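Local coordinates for putative (PDB 4R7K), which is of unknown function but, as a member of the SRPBCC family, probably folds around a pocket that could hold a small hydrophobic ligand, at residues 104-109 and 124-129; 137-142 and 155-160; 41-46 and 163-168; 71-76 and 184-189. All blocks are in the same frame, centred on the assembly; numbering follows the deposited sequence. Where two conformers were deposited one is given.

Contact 1 (104-109 and 124-129); sequences LVEAEV and RGWNEA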
loop_
_atom_site.group_PDB
_atom_site.type_symbol
_atom_site.label_atom_id
_atom_site.label_comp_id
_atom_site.label_asym_id
_atom_site.label_seq_id
_atom_site.Cartn_x
_atom_site.Cartn_y
_atom_site.Cartn_z
ATOM N N LEU A 104 -20.505 0.255 -7.472
ATOM C CA LEU A 104 -21.651 0.981 -6.945
ATOM C C LEU A 104 -22.101 0.383 -5.612
ATOM O O LEU A 104 -22.305 -0.843 -5.475
ATOM C CB LEU A 104 -22.807 0.957 -7.940
ATOM C CG LEU A 104 -22.419 1.227 -9.407
ATOM C CD1 LEU A 104 -23.663 1.298 -10.285
ATOM C CD2 LEU A 104 -21.594 2.493 -9.581
ATOM N N VAL A 105 -22.267 1.257 -4.631
ATOM C CA VAL A 105 -22.686 0.845 -3.306
ATOM C C VAL A 105 -23.986 1.554 -2.994
ATOM O O VAL A 105 -24.044 2.798 -3.105
ATOM C CB VAL A 105 -21.632 1.239 -2.240
ATOM C CG1 VAL A 105 -22.093 0.842 -0.827
ATOM C CG2 VAL A 105 -20.280 0.618 -2.566
ATOM N N GLU A 106 -25.025 0.763 -2.696
ATOM C CA GLU A 106 -26.312 1.276 -2.259
ATOM C C GLU A 106 -26.171 1.443 -0.753
ATOM O O GLU A 106 -25.500 0.643 -0.110
ATOM C CB GLU A 106 -27.439 0.283 -2.570
ATOM C CG GLU A 106 -27.684 0.057 -4.054
ATOM C CD GLU A 106 -28.243 1.295 -4.738
ATOM O OE1 GLU A 106 -28.903 2.105 -4.058
ATOM O OE2 GLU A 106 -28.025 1.455 -5.953
ATOM N N ALA A 107 -26.771 2.480 -0.169
ATOM C CA ALA A 107 -26.591 2.683 1.274
ATOM C C ALA A 107 -27.753 3.380 1.930
ATOM O O ALA A 107 -28.574 4.008 1.269
ATOM C CB ALA A 107 -25.328 3.489 1.517
ATOM N N GLU A 108 -27.799 3.261 3.254
ATOM C CA GLU A 108 -28.823 3.900 4.055
ATOM C C GLU A 108 -28.246 4.254 5.426
ATOM O O GLU A 108 -27.675 3.418 6.099
ATOM C CB GLU A 108 -30.054 3.005 4.198
ATOM C CG GLU A 108 -31.156 3.634 5.029
ATOM C CD GLU A 108 -32.508 2.934 4.888
ATOM O OE1 GLU A 108 -32.985 2.769 3.751
ATOM O OE2 GLU A 108 -33.125 2.613 5.920
ATOM N N VAL A 109 -28.355 5.518 5.807
ATOM C CA VAL A 109 -27.858 5.966 7.103
ATOM C C VAL A 109 -28.699 5.327 8.196
ATOM O O VAL A 109 -29.926 5.366 8.134
ATOM C CB VAL A 109 -27.872 7.499 7.230
ATOM C CG1 VAL A 109 -27.313 7.946 8.570
ATOM C CG2 VAL A 109 -27.050 8.096 6.117
ATOM N N ARG A 124 -25.423 1.553 6.497
ATOM C CA ARG A 124 -25.374 0.186 6.044
ATOM C C ARG A 124 -25.228 0.304 4.543
ATOM O O ARG A 124 -25.866 1.156 3.907
ATOM C CB ARG A 124 -26.628 -0.585 6.441
ATOM C CG ARG A 124 -26.574 -2.076 6.085
ATOM C CD ARG A 124 -27.759 -2.835 6.659
ATOM N NE ARG A 124 -29.021 -2.252 6.225
ATOM C CZ ARG A 124 -29.690 -2.601 5.126
ATOM N NH1 ARG A 124 -30.827 -1.985 4.824
ATOM N NH2 ARG A 124 -29.228 -3.546 4.320
ATOM N N GLY A 125 -24.375 -0.509 3.963
ATOM C CA GLY A 125 -24.145 -0.487 2.526
ATOM C C GLY A 125 -24.238 -1.890 1.983
ATOM O O GLY A 125 -24.002 -2.843 2.710
ATOM N N TRP A 126 -24.596 -2.008 0.707
ATOM C CA TRP A 126 -24.741 -3.293 0.066
ATOM C C TRP A 126 -24.638 -3.151 -1.442
ATOM O O TRP A 126 -24.740 -2.042 -2.005
ATOM C CB TRP A 126 -26.096 -3.929 0.415
ATOM C CG TRP A 126 -27.339 -3.129 -0.036
ATOM C CD1 TRP A 126 -28.063 -3.300 -1.171
ATOM C CD2 TRP A 126 -27.973 -2.068 0.686
ATOM N NE1 TRP A 126 -29.104 -2.392 -1.219
ATOM C CE2 TRP A 126 -29.064 -1.628 -0.081
ATOM C CE3 TRP A 126 -27.699 -1.427 1.899
ATOM C CZ2 TRP A 126 -29.883 -0.583 0.326
ATOM C CZ3 TRP A 126 -28.522 -0.396 2.309
ATOM C CH2 TRP A 126 -29.602 0.021 1.519
ATOM N N ASN A 127 -24.420 -4.276 -2.100
ATOM C CA ASN A 127 -24.418 -4.297 -3.559
ATOM C C ASN A 127 -25.661 -5.046 -3.995
ATOM O O ASN A 127 -26.346 -5.645 -3.164
ATOM C CB ASN A 127 -23.134 -4.911 -4.136
ATOM C CG ASN A 127 -22.891 -6.341 -3.670
ATOM O OD1 ASN A 127 -23.786 -6.999 -3.136
ATOM N ND2 ASN A 127 -21.665 -6.833 -3.878
ATOM N N GLU A 128 -25.940 -5.002 -5.291
ATOM C CA GLU A 128 -27.119 -5.648 -5.883
ATOM C C GLU A 128 -26.816 -7.079 -6.358
ATOM O O GLU A 128 -27.604 -7.658 -7.096
ATOM C CB GLU A 128 -27.585 -4.841 -7.111
ATOM C CG GLU A 128 -27.764 -3.327 -6.942
ATOM C CD GLU A 128 -28.953 -2.953 -6.075
ATOM O OE1 GLU A 128 -29.115 -3.545 -4.991
ATOM O OE2 GLU A 128 -29.715 -2.040 -6.468
ATOM N N ALA A 129 -25.673 -7.636 -5.969
ATOM C CA ALA A 129 -25.274 -8.958 -6.432
ATOM C C ALA A 129 -25.950 -10.089 -5.666
ATOM O O ALA A 129 -26.585 -9.878 -4.639
ATOM C CB ALA A 129 -23.757 -9.099 -6.354
#

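Contact 2 (137-142 and 155-160); sequences VYHAWL and TQESQS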
loop_
_atom_site.group_PDB
_atom_site.type_symbol
_atom_site.label_atom_id
_atom_site.label_comp_id
_atom_site.label_asym_id
_atom_site.label_seq_id
_atom_site.Cartn_x
_atom_site.Cartn_y
_atom_site.Cartn_z
ATOM N N VAL A 137 -22.244 -4.265 4.307
ATOM C CA VAL A 137 -21.348 -3.639 5.289
ATOM C C VAL A 137 -22.064 -2.617 6.201
ATOM O O VAL A 137 -23.169 -2.160 5.887
ATOM C CB VAL A 137 -20.166 -2.931 4.583
ATOM C CG1 VAL A 137 -19.543 -3.866 3.536
ATOM C CG2 VAL A 137 -20.579 -1.610 3.899
ATOM N N TYR A 138 -21.419 -2.279 7.311
ATOM C CA TYR A 138 -21.881 -1.230 8.231
ATOM C C TYR A 138 -20.655 -0.372 8.466
ATOM O O TYR A 138 -19.661 -0.842 9.037
ATOM C CB TYR A 138 -22.407 -1.830 9.513
ATOM C CG TYR A 138 -23.067 -0.843 10.464
ATOM C CD1 TYR A 138 -24.429 -0.559 10.382
ATOM C CD2 TYR A 138 -22.353 -0.255 11.492
ATOM C CE1 TYR A 138 -25.031 0.328 11.271
ATOM C CE2 TYR A 138 -22.956 0.652 12.365
ATOM C CZ TYR A 138 -24.286 0.928 12.260
ATOM O OH TYR A 138 -24.861 1.815 13.163
ATOM N N HIS A 139 -20.678 0.857 7.972
ATOM C CA HIS A 139 -19.523 1.745 8.046
ATOM C C HIS A 139 -19.842 2.890 9.002
ATOM O O HIS A 139 -20.731 3.680 8.762
ATOM C CB HIS A 139 -19.288 2.294 6.669
ATOM C CG HIS A 139 -18.055 3.118 6.533
ATOM N ND1 HIS A 139 -17.543 3.471 5.305
ATOM C CD2 HIS A 139 -17.160 3.554 7.451
ATOM C CE1 HIS A 139 -16.445 4.184 5.479
ATOM N NE2 HIS A 139 -16.193 4.249 6.773
ATOM N N ALA A 140 -19.101 2.955 10.098
ATOM C CA ALA A 140 -19.390 3.905 11.154
ATOM C C ALA A 140 -18.263 4.898 11.296
ATOM O O ALA A 140 -17.065 4.602 10.997
ATOM C CB ALA A 140 -19.605 3.175 12.460
ATOM N N TRP A 141 -18.645 6.061 11.781
ATOM C CA TRP A 141 -17.746 7.155 11.958
ATOM C C TRP A 141 -17.997 7.808 13.286
ATOM O O TRP A 141 -19.168 7.939 13.738
ATOM C CB TRP A 141 -17.976 8.227 10.870
ATOM C CG TRP A 141 -17.734 7.840 9.448
ATOM C CD1 TRP A 141 -18.572 7.117 8.644
ATOM C CD2 TRP A 141 -16.616 8.216 8.627
ATOM N NE1 TRP A 141 -18.032 7.010 7.378
ATOM C CE2 TRP A 141 -16.836 7.673 7.344
ATOM C CE3 TRP A 141 -15.456 8.981 8.846
ATOM C CZ2 TRP A 141 -15.918 7.821 6.306
ATOM C CZ3 TRP A 141 -14.532 9.110 7.812
ATOM C CH2 TRP A 141 -14.782 8.565 6.556
ATOM N N LEU A 142 -16.908 8.281 13.886
ATOM C CA LEU A 142 -16.956 9.039 15.118
ATOM C C LEU A 142 -15.962 10.172 14.995
ATOM O O LEU A 142 -14.748 9.935 14.886
ATOM C CB LEU A 142 -16.618 8.151 16.315
ATOM C CG LEU A 142 -17.008 8.720 17.693
ATOM C CD1 LEU A 142 -17.035 7.574 18.711
ATOM C CD2 LEU A 142 -16.015 9.801 18.091
ATOM N N THR A 155 -12.886 5.892 11.992
ATOM C CA THR A 155 -13.789 5.221 11.116
ATOM C C THR A 155 -13.535 3.687 11.136
ATOM O O THR A 155 -12.391 3.197 11.042
ATOM C CB THR A 155 -13.798 5.812 9.703
ATOM O OG1 THR A 155 -14.931 5.291 8.998
ATOM C CG2 THR A 155 -12.524 5.474 8.947
ATOM N N GLN A 156 -14.620 2.946 11.256
ATOM C CA GLN A 156 -14.576 1.496 11.370
ATOM C C GLN A 156 -15.659 0.898 10.554
ATOM O O GLN A 156 -16.760 1.440 10.490
ATOM C CB GLN A 156 -14.717 1.053 12.830
ATOM C CG GLN A 156 -13.652 1.590 13.744
ATOM C CD GLN A 156 -13.762 1.104 15.178
ATOM O OE1 GLN A 156 -14.851 0.964 15.748
ATOM N NE2 GLN A 156 -12.623 0.845 15.770
ATOM N N GLU A 157 -15.352 -0.215 9.876
ATOM C CA GLU A 157 -16.327 -0.883 9.040
ATOM C C GLU A 157 -16.299 -2.388 9.332
ATOM O O GLU A 157 -15.214 -3.008 9.445
ATOM C CB GLU A 157 -16.030 -0.671 7.537
ATOM C CG GLU A 157 -17.030 -1.333 6.604
ATOM C CD GLU A 157 -16.914 -0.878 5.134
ATOM O OE1 GLU A 157 -17.017 -1.744 4.253
ATOM O OE2 GLU A 157 -16.697 0.326 4.844
ATOM N N SER A 158 -17.498 -2.948 9.390
ATOM C CA SER A 158 -17.732 -4.368 9.612
ATOM C C SER A 158 -18.436 -4.861 8.349
ATOM O O SER A 158 -19.408 -4.232 7.889
ATOM C CB SER A 158 -18.627 -4.521 10.861
ATOM O OG SER A 158 -18.922 -5.885 11.150
ATOM N N GLN A 159 -17.993 -5.996 7.819
ATOM C CA GLN A 159 -18.463 -6.500 6.552
ATOM C C GLN A 159 -18.875 -7.974 6.648
ATOM O O GLN A 159 -18.211 -8.784 7.336
ATOM C CB GLN A 159 -17.353 -6.396 5.503
ATOM C CG GLN A 159 -16.709 -5.037 5.333
ATOM C CD GLN A 159 -15.616 -5.025 4.242
ATOM O OE1 GLN A 159 -14.873 -5.980 4.079
ATOM N NE2 GLN A 159 -15.522 -3.920 3.507
ATOM N N SER A 160 -19.930 -8.315 5.929
ATOM C CA SER A 160 -20.417 -9.689 5.882
ATOM C C SER A 160 -20.637 -10.155 4.436
ATOM O O SER A 160 -21.169 -9.415 3.601
ATOM C CB SER A 160 -21.720 -9.826 6.661
ATOM O OG SER A 160 -21.491 -9.554 8.041
#

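Contact 3 (41-46 and 163-168); sequences ETDNFV and PAKALA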
loop_
_atom_site.group_PDB
_atom_site.type_symbol
_atom_site.label_atom_id
_atom_site.label_comp_id
_atom_site.label_asym_id
_atom_site.label_seq_id
_atom_site.Cartn_x
_atom_site.Cartn_y
_atom_site.Cartn_z
ATOM N N GLU A 41 -17.535 -10.512 15.022
ATOM C CA GLU A 41 -18.679 -11.414 14.758
ATOM C C GLU A 41 -19.033 -11.468 13.253
ATOM O O GLU A 41 -19.968 -12.141 12.882
ATOM C CB GLU A 41 -19.909 -10.988 15.547
ATOM C CG GLU A 41 -19.692 -10.934 17.062
ATOM C CD GLU A 41 -19.600 -12.306 17.694
ATOM O OE1 GLU A 41 -20.038 -13.280 17.035
ATOM O OE2 GLU A 41 -19.108 -12.413 18.856
ATOM N N THR A 42 -18.309 -10.731 12.407
ATOM C CA THR A 42 -18.563 -10.716 10.964
ATOM C C THR A 42 -17.348 -11.282 10.183
ATOM O O THR A 42 -16.505 -12.005 10.750
ATOM C CB THR A 42 -18.950 -9.318 10.489
ATOM O OG1 THR A 42 -17.880 -8.421 10.737
ATOM C CG2 THR A 42 -20.198 -8.826 11.214
ATOM N N ASP A 43 -17.239 -10.950 8.905
ATOM C CA ASP A 43 -16.229 -11.560 8.026
ATOM C C ASP A 43 -15.006 -10.699 7.811
ATOM O O ASP A 43 -13.961 -11.209 7.426
ATOM C CB ASP A 43 -16.892 -11.921 6.688
ATOM C CG ASP A 43 -17.962 -13.022 6.848
ATOM O OD1 ASP A 43 -17.653 -14.049 7.488
ATOM O OD2 ASP A 43 -19.104 -12.856 6.341
ATOM N N ASN A 44 -15.131 -9.399 8.070
ATOM C CA ASN A 44 -14.004 -8.493 7.982
ATOM C C ASN A 44 -14.299 -7.275 8.858
ATOM O O ASN A 44 -15.466 -6.842 8.974
ATOM C CB ASN A 44 -13.760 -8.089 6.536
ATOM C CG ASN A 44 -12.431 -7.375 6.321
ATOM O OD1 ASN A 44 -11.447 -7.600 7.035
ATOM N ND2 ASN A 44 -12.384 -6.537 5.290
ATOM N N PHE A 45 -13.232 -6.744 9.463
ATOM C CA PHE A 45 -13.273 -5.596 10.316
ATOM C C PHE A 45 -12.089 -4.715 9.966
ATOM O O PHE A 45 -10.947 -5.177 9.861
ATOM C CB PHE A 45 -13.259 -6.014 11.782
ATOM C CG PHE A 45 -13.099 -4.864 12.740
ATOM C CD1 PHE A 45 -14.085 -3.888 12.836
ATOM C CD2 PHE A 45 -11.959 -4.742 13.509
ATOM C CE1 PHE A 45 -13.954 -2.834 13.715
ATOM C CE2 PHE A 45 -11.800 -3.653 14.365
ATOM C CZ PHE A 45 -12.808 -2.718 14.481
ATOM N N VAL A 46 -12.377 -3.440 9.749
ATOM C CA VAL A 46 -11.359 -2.468 9.380
ATOM C C VAL A 46 -11.437 -1.299 10.359
ATOM O O VAL A 46 -12.539 -0.867 10.683
ATOM C CB VAL A 46 -11.663 -1.927 7.979
ATOM C CG1 VAL A 46 -10.512 -1.091 7.468
ATOM C CG2 VAL A 46 -11.969 -3.077 7.028
ATOM N N PRO A 163 -17.375 -12.093 -0.257
ATOM C CA PRO A 163 -16.292 -11.205 -0.674
ATOM C C PRO A 163 -15.536 -10.573 0.506
ATOM O O PRO A 163 -14.375 -10.218 0.346
ATOM C CB PRO A 163 -17.009 -10.129 -1.489
ATOM C CG PRO A 163 -18.261 -10.796 -1.982
ATOM C CD PRO A 163 -18.661 -11.681 -0.842
ATOM N N ALA A 164 -16.198 -10.422 1.656
ATOM C CA ALA A 164 -15.559 -9.860 2.840
ATOM C C ALA A 164 -14.529 -10.827 3.375
ATOM O O ALA A 164 -13.453 -10.425 3.824
ATOM C CB ALA A 164 -16.601 -9.511 3.895
ATOM N N LYS A 165 -14.824 -12.118 3.300
ATOM C CA LYS A 165 -13.847 -13.097 3.705
ATOM C C LYS A 165 -12.579 -12.940 2.835
ATOM O O LYS A 165 -11.467 -13.018 3.341
ATOM C CB LYS A 165 -14.396 -14.500 3.565
ATOM C CG LYS A 165 -15.574 -14.806 4.466
ATOM C CD LYS A 165 -15.994 -16.262 4.303
ATOM C CE LYS A 165 -17.301 -16.560 5.022
ATOM N NZ LYS A 165 -17.638 -18.015 4.958
ATOM N N ALA A 166 -12.756 -12.699 1.540
ATOM C CA ALA A 166 -11.614 -12.482 0.650
ATOM C C ALA A 166 -10.891 -11.185 0.992
ATOM O O ALA A 166 -9.658 -11.148 1.036
ATOM C CB ALA A 166 -12.043 -12.466 -0.804
ATOM N N LEU A 167 -11.653 -10.122 1.242
ATOM C CA LEU A 167 -11.036 -8.836 1.551
ATOM C C LEU A 167 -10.226 -8.911 2.837
ATOM O O LEU A 167 -9.206 -8.233 2.972
ATOM C CB LEU A 167 -12.052 -7.728 1.606
ATOM C CG LEU A 167 -12.707 -7.369 0.271
ATOM C CD1 LEU A 167 -13.895 -6.439 0.482
ATOM C CD2 LEU A 167 -11.691 -6.764 -0.698
ATOM N N ALA A 168 -10.681 -9.745 3.766
ATOM C CA ALA A 168 -9.978 -9.959 5.026
ATOM C C ALA A 168 -8.548 -10.500 4.828
ATOM O O ALA A 168 -7.658 -10.175 5.600
ATOM C CB ALA A 168 -10.746 -10.919 5.886
HETATM O O HOH W 1 -9.759 -5.740 4.075
#

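Contact 4 (71-76 and 184-189); sequences EKYYKN and DGLVAY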
loop_
_atom_site.group_PDB
_atom_site.type_symbol
_atom_site.label_atom_id
_atom_site.label_comp_id
_atom_site.label_asym_id
_atom_site.label_seq_id
_atom_site.Cartn_x
_atom_site.Cartn_y
_atom_site.Cartn_z
ATOM N N GLU A 71 -15.942 13.257 -3.488
ATOM C CA GLU A 71 -15.231 13.097 -4.759
ATOM C C GLU A 71 -14.073 14.077 -4.901
ATOM O O GLU A 71 -13.087 13.815 -5.596
ATOM C CB GLU A 71 -16.216 13.246 -5.931
ATOM C CG GLU A 71 -15.600 12.836 -7.247
ATOM C CD GLU A 71 -16.565 12.882 -8.406
ATOM O OE1 GLU A 71 -16.227 12.288 -9.447
ATOM O OE2 GLU A 71 -17.649 13.497 -8.281
ATOM N N LYS A 72 -14.185 15.204 -4.223
ATOM C CA LYS A 72 -13.188 16.244 -4.333
ATOM C C LYS A 72 -11.957 15.971 -3.487
ATOM O O LYS A 72 -10.890 16.467 -3.801
ATOM C CB LYS A 72 -13.840 17.574 -3.979
ATOM C CG LYS A 72 -15.062 17.834 -4.859
ATOM C CD LYS A 72 -15.806 19.089 -4.478
ATOM C CE LYS A 72 -16.692 19.520 -5.634
ATOM N NZ LYS A 72 -17.518 20.686 -5.255
ATOM N N TYR A 73 -12.072 15.147 -2.442
ATOM C CA TYR A 73 -10.924 14.896 -1.593
ATOM C C TYR A 73 -10.557 13.441 -1.393
ATOM O O TYR A 73 -9.487 13.161 -0.879
ATOM C CB TYR A 73 -11.133 15.557 -0.222
ATOM C CG TYR A 73 -12.247 14.999 0.644
ATOM C CD1 TYR A 73 -12.084 13.789 1.345
ATOM C CD2 TYR A 73 -13.412 15.717 0.855
ATOM C CE1 TYR A 73 -13.080 13.311 2.175
ATOM C CE2 TYR A 73 -14.413 15.253 1.681
ATOM C CZ TYR A 73 -14.237 14.045 2.350
ATOM O OH TYR A 73 -15.195 13.556 3.162
ATOM N N TYR A 74 -11.432 12.521 -1.786
ATOM C CA TYR A 74 -11.183 11.100 -1.611
ATOM C C TYR A 74 -11.268 10.478 -2.990
ATOM O O TYR A 74 -12.357 10.212 -3.520
ATOM C CB TYR A 74 -12.177 10.503 -0.617
ATOM C CG TYR A 74 -12.073 9.009 -0.476
ATOM C CD1 TYR A 74 -10.829 8.389 -0.329
ATOM C CD2 TYR A 74 -13.206 8.208 -0.397
ATOM C CE1 TYR A 74 -10.727 7.008 -0.184
ATOM C CE2 TYR A 74 -13.109 6.817 -0.260
ATOM C CZ TYR A 74 -11.876 6.229 -0.140
ATOM O OH TYR A 74 -11.759 4.855 0.003
ATOM N N LYS A 75 -10.096 10.234 -3.566
ATOM C CA LYS A 75 -10.023 9.838 -4.972
ATOM C C LYS A 75 -10.488 8.449 -5.315
ATOM O O LYS A 75 -10.569 8.117 -6.481
ATOM C CB LYS A 75 -8.633 10.141 -5.539
ATOM C CG LYS A 75 -8.291 11.624 -5.478
ATOM C CD LYS A 75 -9.318 12.452 -6.231
ATOM C CE LYS A 75 -9.071 13.946 -6.121
ATOM N NZ LYS A 75 -10.159 14.686 -6.825
ATOM N N ASN A 76 -10.787 7.626 -4.309
ATOM C CA ASN A 76 -11.387 6.288 -4.549
ATOM C C ASN A 76 -12.892 6.344 -4.698
ATOM O O ASN A 76 -13.532 5.318 -4.932
ATOM C CB ASN A 76 -11.131 5.338 -3.386
ATOM C CG ASN A 76 -9.702 4.936 -3.283
ATOM O OD1 ASN A 76 -8.975 4.974 -4.262
ATOM N ND2 ASN A 76 -9.283 4.543 -2.098
ATOM N N ASP A 184 -7.190 10.829 5.352
ATOM C CA ASP A 184 -6.141 11.796 5.043
ATOM C C ASP A 184 -6.711 12.887 4.138
ATOM O O ASP A 184 -6.359 14.062 4.281
ATOM C CB ASP A 184 -4.937 11.124 4.401
ATOM C CG ASP A 184 -4.171 10.200 5.382
ATOM O OD1 ASP A 184 -4.340 10.298 6.619
ATOM O OD2 ASP A 184 -3.385 9.390 4.882
ATOM N N GLY A 185 -7.601 12.505 3.224
ATOM C CA GLY A 185 -8.214 13.456 2.338
ATOM C C GLY A 185 -9.139 14.408 3.075
ATOM O O GLY A 185 -9.118 15.621 2.849
ATOM N N LEU A 186 -9.947 13.852 3.954
ATOM C CA LEU A 186 -10.881 14.651 4.778
ATOM C C LEU A 186 -10.125 15.702 5.592
ATOM O O LEU A 186 -10.519 16.863 5.678
ATOM C CB LEU A 186 -11.669 13.683 5.671
ATOM C CG LEU A 186 -12.651 14.246 6.679
ATOM C CD1 LEU A 186 -13.629 15.209 6.027
ATOM C CD2 LEU A 186 -13.388 13.094 7.309
ATOM N N VAL A 187 -9.005 15.277 6.176
ATOM C CA VAL A 187 -8.136 16.167 6.912
ATOM C C VAL A 187 -7.556 17.273 6.015
ATOM O O VAL A 187 -7.706 18.471 6.311
ATOM C CB VAL A 187 -6.999 15.390 7.566
ATOM C CG1 VAL A 187 -5.953 16.360 8.095
ATOM C CG2 VAL A 187 -7.545 14.503 8.696
ATOM N N ALA A 188 -6.948 16.874 4.905
ATOM C CA ALA A 188 -6.314 17.822 3.973
ATOM C C ALA A 188 -7.317 18.862 3.455
ATOM O O ALA A 188 -7.049 20.081 3.395
ATOM C CB ALA A 188 -5.711 17.054 2.794
ATOM N N TYR A 189 -8.497 18.388 3.120
ATOM C CA TYR A 189 -9.538 19.244 2.593
ATOM C C TYR A 189 -10.176 20.147 3.662
ATOM O O TYR A 189 -10.768 21.157 3.315
ATOM C CB TYR A 189 -10.614 18.375 1.973
ATOM C CG TYR A 189 -11.651 19.045 1.078
ATOM C CD1 TYR A 189 -11.356 19.397 -0.236
ATOM C CD2 TYR A 189 -12.946 19.183 1.510
ATOM C CE1 TYR A 189 -12.343 19.955 -1.069
ATOM C CE2 TYR A 189 -13.917 19.720 0.706
ATOM C CZ TYR A 189 -13.626 20.099 -0.574
ATOM O OH TYR A 189 -14.649 20.610 -1.317
#

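Contact 1 (104-109 and 124-129)
Glu106 N gives its hydrogen to Trp126 O at 2.9 Å, and Trp126 N returns the bond to Glu106 O. A second reciprocal pair joins Glu108 and Arg124, so two hydrogen-bonded pairs enclose the non-hydrogen-bonded pair Ala107–Gly125 in this antiparallel hairpin of strands 103-114 and 118-126, consistent with the curved sheet of the SRPBCC fold. As expected for a non-hydrogen-bonded pair, Ala107 CA and Gly125 CA are 4.2 Å apart, and Gly125 CA also approaches Glu106 O at 3.2 Å.

The face carrying Glu106, Glu108, Arg124 and Trp126 holds the side-chain packing across the strands. With CG between its backbone N and carbonyl carbon (chi1 61°), Trp126 folds its indole back over the neighbouring strand. Glu106 CB sits over the five-membered ring, 3.7 Å from its centroid, as a CH-pi contact, while the six-membered end reaches the backbone at Ala107 and Glu108. The Glu106 carboxylate then turns to a salt bridge with Arg95, although Glu128 brings a like charge nearby. Arg124 makes salt bridges to Glu110 and Glu136. Its guanidinium takes the indole rim on one face: Trp126 CZ3 lies 3.6 Å above the Arg124 guanidinium plane.

Contact 2 (137-142 and 155-160)
His139 NE2 donates to Thr155 OG1 at 2.8 Å, and Thr155 OG1 passes its own hydrogen to Ala140 O at 3.0 Å. Thr155 holds OG1 anti to the backbone N (chi1 -167°), which sets the hydroxyl between these two partners. Ala140 O also accepts from Gln156 N, which arrives from the opposite face of the carbonyl plane. In this hairpin of strands 136-146 and 150-160, the face bearing His139, Trp141, Thr155 and Glu157 is the tight side. Thr155 OG1 stands over the centre of the Trp141 ring system, and Thr155 CB makes a CH-pi contact 3.8 Å from the six-membered ring centroid. Glu157 OE2 sits over a His139 ring face, 3.3 Å from His139 ND1 but too poorly angled for a hydrogen bond.

The other face is looser across the pair, though still buried: Ala140 CB lies 3.9 Å from Gln156 O, and Tyr138 stacks on Trp37. At the partly exposed end, Val137 CG1 rests 3.6 Å from Gln159 CG, and Gln159 NE2 holds Glu157 OE1 at 2.7 Å. Beneath helix 174-190, the in-plane bond from His139 NE2 to Thr155 OG1, itself bound to Ala140 O, probably holds the imidazole's rotation.

Contact 3 (41-46 and 163-168)
The amide of Asn44 lies with one face against the helix segment 163-168. Ala168 N and CA stand over that face, Asn44 OD1 coming to 3.4 Å from Ala168 CA, and Leu167 CB approaches nearer the nitrogen end, 3.9 Å from Asn44 ND2. Ala168 N is already spent on Ala164 O inside the helix, so this is packing and not a bond. The amide hydrogens go elsewhere: Asn44 ND2 donates to Gln159 OE1 and, at 3.0 Å, to a water that also lies within hydrogen-bonding distance, 2.8 Å, of Leu167 O. That water bridges polar groups of strand and helix, for no direct hydrogen bond joins the two segments. With CG anti to the backbone N (chi1 -168°), the amide reaches to the helix and turns a face to Ala168.

The second flat group, the Asp43 carboxylate, has the aliphatic chain of Lys165 running across one face. Lys165 CG and CE both lie over it, Asp43 OD1 being 3.5 Å from Lys165 CE. The ammonium itself stays beyond contact, with Asp43 OD1 and Lys165 NZ 4.7 Å apart, whereas Asp43 OD2 accepts from Gly161 N. Between the two groups Ala164 CB meets Asp43 CB at 3.7 Å.

Asp43 and Asn44 both face Gln159, forming a classic beta bulge at the start of 44-53, an outermost strand within this chain. Helix 162-169 follows strand 150-160 directly, and the axis of segment 163-168 crosses that of 44-46 at 53°; Leu167 also packs on Phe101 of the second subunit, and Met175 of helix 174-190 touches Asn44.

Contact 4 (71-76 and 184-189)
Tyr73 lays its ring against the long C-terminal helix 174-190, consistent with the helix that the sheet embraces in the helix-grip fold of SRPBCC proteins, here met by the end of the short helix 70-73. Aromatic and apolar contacts dominate. Tyr73 CG stands between the backbone N and the carbonyl carbon (chi1 66°), which brings the ring onto the helix. Leu186 CA lies over one face of the Tyr73 ring, 4.0 Å from its centroid, as a CH-pi contact. Further out, the two side chains run side by side in the same direction, bringing Tyr73 OH to 3.7 Å from Leu186 CD1. Tyr189 crosses Tyr73 at about a right angle, yet the rings are inclined by only 38° and form an oblique pair, closest at 3.6 Å between Tyr73 CD2 and Tyr189 CD2.

No hydrogen bond crosses between the segments. Both phenol oxygens find partners before the first segment: Tyr73 OH bonds to His63 O of helix 57-65, and Tyr189 OH to His69 ND1 just before helix 70-73. His63 also meets the Tyr189 ring edge-to-face. Toward solvent, the aliphatic part of Lys72 passes Tyr189, with Lys72 CD 3.7 Å from Tyr189 OH.

Backbone proximity completes the contact. Where helix 70-73 ends, the chain lies close to Gly185, and Gly185 CA makes a CA-H...O contact with Tyr73 O at 3.5 Å.

Contacts 1 and 2 are successive hairpins of one sheet, joined where Gly125 O meets Val137 N; contact 3 adds an outermost strand within this chain, with Asn44 bonded to Gln159 of contact 2. The centre of contact 2 is about 6 Å from the centre of the chain, and the contact is almost wholly buried, many of its polar groups paired. Contact 1 is further out, with charged side chains on one face, and contact 3 is half open, packed through aliphatic chains and a water. Contact 4 is buried and aromatic, between helices, one of which lies on the sheet and brings Leu186 to Trp141 of contact 2. Contacts 1, 3 and 4 also touch the second subunit.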